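Local atomic coordinates of rhamnose ABC transporter, periplasmic rhamnose-binding protein (Kribbella flavida, PDB entry 4KVF), a protein that probably binds a carbohydrate, likely rhamnose, outside the cell membrane as the solute receptor of an ABC transporter. Residues Arg136-Ile148 and Gly319-Glu331. Residues are numbered along the deposited sequence; the frame is centred on the assembly and turned at random.
Sequences RDAFINQATTQGI and GAAGEIVLGPPTE
Phe139, Ile140 and Asn141 pair in parallel register with Glu323, Ile324 and Val325, the axes of strands 138-141 and 323-325 running 26° apart. Four backbone hydrogen bonds carry the pairing: Phe139 N to Gly322 O, Ile324 N to Phe139 O, Asn141 N to Ile324 O and Leu326 N to Asn141 O. The Ile324 N to Phe139 O bond is almost straight, 178° at the hydrogen.

Side-chain polar bonds lie beside this pairing. The guanidinium of Arg136 grips Ala321 O end-on, NH1 at 3.0 Å and NH2 at 2.9 Å, with the oxygen in the guanidinium plane; NE forms a salt bridge to Asp130, which further fixes the group. Glu323 and Asn141 share a face with Phe139. With its CG anti to the backbone N (chi1 174°) and the chain extended beyond it, Glu323 runs alongside the Phe139 ring and brings OE2 to the ring edge, 3.8 Å from Phe139 CE2. Asn141 ND2 meets Glu323 OE2 at 3.0 Å from above the carboxylate plane. One water joins Thr144 N to Gly327 O, and the Thr144 hydroxyl accepts from Gly147 N at 2.8 Å as the N-cap of helix 145-159.

Apolar contacts cover the other face, where Ile140 CD1 lies 3.8 Å from Ile324 CB and Ile324 CD1 also reaches Ala138 CB. Just past strand 138-141, Thr144 CG2 packs 3.6 Å from Val325 CG2, while Pro329 CG rests on Gly147 O and Ile148 CG1.

Strand 323-325 forms one edge of a six-stranded parallel sheet, next to strand 138-141. From these two neighbouring strands the chain runs on toward the other lobe, into helix 145-159 and strand 330-332, an arrangement characteristic of the interlobe crossovers in the two-domain periplasmic binding protein fold.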
loop_
_atom_site.group_PDB
_atom_site.type_symbol
_atom_site.label_atom_id
_atom_site.label_comp_id
_atom_site.label_asym_id
_atom_site.label_seq_id
_atom_site.Cartn_x
_atom_site.Cartn_y
_atom_site.Cartn_z
ATOM N N ARG A 136 17.012 -6.240 -7.079
ATOM C CA ARG A 136 16.741 -6.385 -5.652
ATOM C C ARG A 136 16.498 -7.848 -5.283
ATOM O O ARG A 136 16.163 -8.666 -6.136
ATOM C CB ARG A 136 15.556 -5.511 -5.214
ATOM C CG ARG A 136 14.165 -6.081 -5.520
ATOM C CD ARG A 136 13.826 -6.156 -7.005
ATOM N NE ARG A 136 12.430 -6.559 -7.149
ATOM C CZ ARG A 136 11.997 -7.812 -7.210
ATOM N NH1 ARG A 136 12.858 -8.827 -7.171
ATOM N NH2 ARG A 136 10.697 -8.055 -7.308
ATOM N N ASP A 137 16.675 -8.182 -4.009
ATOM C CA ASP A 137 16.493 -9.563 -3.564
ATOM C C ASP A 137 15.038 -9.902 -3.260
ATOM O O ASP A 137 14.614 -11.031 -3.471
ATOM C CB ASP A 137 17.379 -9.836 -2.349
ATOM C CG ASP A 137 18.850 -9.621 -2.660
ATOM O OD1 ASP A 137 19.436 -10.484 -3.351
ATOM O OD2 ASP A 137 19.407 -8.592 -2.216
ATOM N N ALA A 138 14.283 -8.918 -2.780
ATOM C CA ALA A 138 12.866 -9.104 -2.481
ATOM C C ALA A 138 12.126 -7.777 -2.535
ATOM O O ALA A 138 12.724 -6.713 -2.382
ATOM C CB ALA A 138 12.678 -9.751 -1.107
ATOM N N PHE A 139 10.817 -7.862 -2.755
ATOM C CA PHE A 139 9.955 -6.684 -2.814
ATOM C C PHE A 139 8.803 -6.858 -1.845
ATOM O O PHE A 139 8.065 -7.847 -1.919
ATOM C CB PHE A 139 9.424 -6.494 -4.244
ATOM C CG PHE A 139 8.279 -5.510 -4.356
ATOM C CD1 PHE A 139 8.376 -4.231 -3.838
ATOM C CD2 PHE A 139 7.118 -5.864 -5.023
ATOM C CE1 PHE A 139 7.321 -3.330 -3.961
ATOM C CE2 PHE A 139 6.064 -4.966 -5.154
ATOM C CZ PHE A 139 6.167 -3.704 -4.617
ATOM N N ILE A 140 8.643 -5.909 -0.922
ATOM C CA ILE A 140 7.505 -5.973 -0.013
ATOM C C ILE A 140 6.337 -5.205 -0.624
ATOM O O ILE A 140 6.374 -3.980 -0.748
ATOM C CB ILE A 140 7.819 -5.385 1.382
ATOM C CG1 ILE A 140 9.116 -5.996 1.940
ATOM C CG2 ILE A 140 6.632 -5.642 2.337
ATOM C CD1 ILE A 140 9.123 -7.545 1.959
ATOM N N ASN A 141 5.304 -5.947 -1.007
ATOM C CA ASN A 141 4.102 -5.381 -1.605
ATOM C C ASN A 141 2.981 -5.309 -0.573
ATOM O O ASN A 141 2.593 -6.337 -0.004
ATOM C CB ASN A 141 3.659 -6.238 -2.796
ATOM C CG ASN A 141 2.630 -5.537 -3.663
ATOM O OD1 ASN A 141 2.211 -4.420 -3.353
ATOM N ND2 ASN A 141 2.266 -6.164 -4.782
ATOM N N GLN A 142 2.470 -4.102 -0.323
ATOM C CA GLN A 142 1.512 -3.906 0.761
ATOM C C GLN A 142 0.211 -4.633 0.499
ATOM O O GLN A 142 -0.457 -5.097 1.432
ATOM C CB GLN A 142 1.233 -2.415 1.018
ATOM C CG GLN A 142 0.736 -1.652 -0.185
ATOM C CD GLN A 142 1.862 -0.951 -0.914
ATOM O OE1 GLN A 142 2.889 -1.560 -1.219
ATOM N NE2 GLN A 142 1.683 0.339 -1.182
ATOM N N ALA A 143 -0.133 -4.759 -0.774
ATOM C CA ALA A 143 -1.332 -5.497 -1.163
ATOM C C ALA A 143 -1.279 -5.642 -2.661
ATOM O O ALA A 143 -0.857 -4.716 -3.337
ATOM C CB ALA A 143 -2.591 -4.735 -0.751
ATOM N N THR A 144 -1.715 -6.787 -3.175
ATOM C CA THR A 144 -1.698 -7.010 -4.618
ATOM C C THR A 144 -2.830 -6.236 -5.278
ATOM O O THR A 144 -3.789 -5.827 -4.623
ATOM C CB THR A 144 -1.851 -8.490 -4.989
ATOM O OG1 THR A 144 -3.086 -8.993 -4.475
ATOM C CG2 THR A 144 -0.688 -9.314 -4.428
ATOM N N THR A 145 -2.727 -6.042 -6.588
ATOM C CA THR A 145 -3.819 -5.379 -7.277
ATOM C C THR A 145 -5.065 -6.266 -7.243
ATOM O O THR A 145 -6.185 -5.764 -7.167
ATOM C CB THR A 145 -3.465 -4.998 -8.716
ATOM O OG1 THR A 145 -3.108 -6.177 -9.442
ATOM C CG2 THR A 145 -2.309 -4.021 -8.735
ATOM N N GLN A 146 -4.863 -7.583 -7.279
ATOM C CA GLN A 146 -5.969 -8.526 -7.149
ATOM C C GLN A 146 -6.623 -8.338 -5.789
ATOM O O GLN A 146 -7.857 -8.277 -5.675
ATOM C CB GLN A 146 -5.475 -9.972 -7.287
ATOM C CG GLN A 146 -6.571 -11.012 -7.213
ATOM C CD GLN A 146 -7.596 -10.858 -8.324
ATOM O OE1 GLN A 146 -7.269 -10.458 -9.444
ATOM N NE2 GLN A 146 -8.848 -11.175 -8.015
ATOM N N GLY A 147 -5.787 -8.259 -4.756
ATOM C CA GLY A 147 -6.291 -8.108 -3.395
ATOM C C GLY A 147 -7.113 -6.844 -3.251
ATOM O O GLY A 147 -8.195 -6.834 -2.650
ATOM N N ILE A 148 -6.604 -5.761 -3.826
ATOM C CA ILE A 148 -7.252 -4.467 -3.697
ATOM C C ILE A 148 -8.577 -4.488 -4.460
ATOM O O ILE A 148 -9.623 -4.117 -3.930
ATOM C CB ILE A 148 -6.318 -3.333 -4.182
ATOM C CG1 ILE A 148 -5.172 -3.161 -3.182
ATOM C CG2 ILE A 148 -7.069 -2.011 -4.288
ATOM C CD1 ILE A 148 -4.037 -2.294 -3.680
ATOM N N GLY A 319 6.688 -15.058 -2.936
ATOM C CA GLY A 319 5.968 -15.334 -4.168
ATOM C C GLY A 319 6.865 -15.254 -5.391
ATOM O O GLY A 319 8.093 -15.274 -5.278
ATOM N N ALA A 320 6.261 -15.162 -6.571
ATOM C CA ALA A 320 7.041 -15.074 -7.803
ATOM C C ALA A 320 7.932 -13.826 -7.810
ATOM O O ALA A 320 7.540 -12.763 -7.308
ATOM C CB ALA A 320 6.120 -15.077 -9.009
ATOM N N ALA A 321 9.135 -13.977 -8.365
ATOM C CA ALA A 321 10.072 -12.863 -8.555
ATOM C C ALA A 321 10.436 -12.124 -7.264
ATOM O O ALA A 321 10.732 -10.933 -7.290
ATOM C CB ALA A 321 9.529 -11.873 -9.589
ATOM N N GLY A 322 10.421 -12.833 -6.145
ATOM C CA GLY A 322 10.842 -12.244 -4.888
ATOM C C GLY A 322 9.829 -11.329 -4.238
ATOM O O GLY A 322 10.145 -10.634 -3.271
ATOM N N GLU A 323 8.597 -11.343 -4.735
ATOM C CA GLU A 323 7.545 -10.516 -4.145
ATOM C C GLU A 323 7.010 -11.161 -2.887
ATOM O O GLU A 323 6.649 -12.345 -2.886
ATOM C CB GLU A 323 6.392 -10.300 -5.131
ATOM C CG GLU A 323 5.232 -9.564 -4.510
ATOM C CD GLU A 323 4.143 -9.224 -5.511
ATOM O OE1 GLU A 323 3.249 -10.069 -5.733
ATOM O OE2 GLU A 323 4.195 -8.121 -6.088
ATOM N N ILE A 324 6.983 -10.381 -1.807
ATOM C CA ILE A 324 6.419 -10.806 -0.549
ATOM C C ILE A 324 5.217 -9.915 -0.251
ATOM O O ILE A 324 5.364 -8.710 -0.101
ATOM C CB ILE A 324 7.450 -10.671 0.594
ATOM C CG1 ILE A 324 8.703 -11.490 0.250
ATOM C CG2 ILE A 324 6.844 -11.130 1.910
ATOM C CD1 ILE A 324 9.870 -11.273 1.227
ATOM N N VAL A 325 4.031 -10.514 -0.192
ATOM C CA VAL A 325 2.799 -9.723 -0.057
ATOM C C VAL A 325 2.421 -9.613 1.405
ATOM O O VAL A 325 2.256 -10.639 2.074
ATOM C CB VAL A 325 1.637 -10.404 -0.822
ATOM C CG1 VAL A 325 0.344 -9.602 -0.641
ATOM C CG2 VAL A 325 2.005 -10.517 -2.297
ATOM N N LEU A 326 2.281 -8.382 1.904
ATOM C CA LEU A 326 2.026 -8.152 3.322
ATOM C C LEU A 326 0.752 -8.864 3.756
ATOM O O LEU A 326 0.704 -9.514 4.800
ATOM C CB LEU A 326 1.923 -6.649 3.615
ATOM C CG LEU A 326 1.423 -6.225 4.997
ATOM C CD1 LEU A 326 2.374 -6.706 6.103
ATOM C CD2 LEU A 326 1.257 -4.711 5.044
ATOM N N GLY A 327 -0.280 -8.757 2.929
ATOM C CA GLY A 327 -1.510 -9.486 3.165
ATOM C C GLY A 327 -2.627 -8.865 2.356
ATOM O O GLY A 327 -2.382 -7.984 1.531
ATOM N N PRO A 328 -3.857 -9.332 2.571
ATOM C CA PRO A 328 -4.991 -8.647 1.944
ATOM C C PRO A 328 -5.070 -7.227 2.500
ATOM O O PRO A 328 -4.478 -6.961 3.556
ATOM C CB PRO A 328 -6.197 -9.476 2.412
ATOM C CG PRO A 328 -5.630 -10.804 2.786
ATOM C CD PRO A 328 -4.272 -10.518 3.341
ATOM N N PRO A 329 -5.784 -6.320 1.808
ATOM C CA PRO A 329 -5.961 -4.957 2.322
ATOM C C PRO A 329 -6.556 -4.963 3.723
ATOM O O PRO A 329 -7.329 -5.861 4.063
ATOM C CB PRO A 329 -6.965 -4.344 1.345
ATOM C CG PRO A 329 -6.727 -5.113 0.062
ATOM C CD PRO A 329 -6.445 -6.515 0.501
ATOM N N THR A 330 -6.173 -3.979 4.531
ATOM C CA THR A 330 -6.741 -3.815 5.860
ATOM C C THR A 330 -8.072 -3.094 5.712
ATOM O O THR A 330 -8.161 -2.112 4.980
ATOM C CB THR A 330 -5.823 -2.963 6.764
ATOM O OG1 THR A 330 -4.592 -3.661 7.000
ATOM C CG2 THR A 330 -6.508 -2.656 8.098
ATOM N N GLU A 331 -9.102 -3.589 6.392
ATOM C CA GLU A 331 -10.402 -2.931 6.384
ATOM C C GLU A 331 -10.574 -2.050 7.606
ATOM O O GLU A 331 -10.339 -2.480 8.735
ATOM C CB GLU A 331 -11.534 -3.952 6.357
ATOM C CG GLU A 331 -11.734 -4.638 5.031
ATOM C CD GLU A 331 -13.107 -5.261 4.937
ATOM O OE1 GLU A 331 -13.883 -5.090 5.900
ATOM O OE2 GLU A 331 -13.410 -5.917 3.917
HETATM O O HOH W 1 -2.243 -4.976 3.243
HETATM O O HOH W 2 -3.285 -8.282 -1.205
#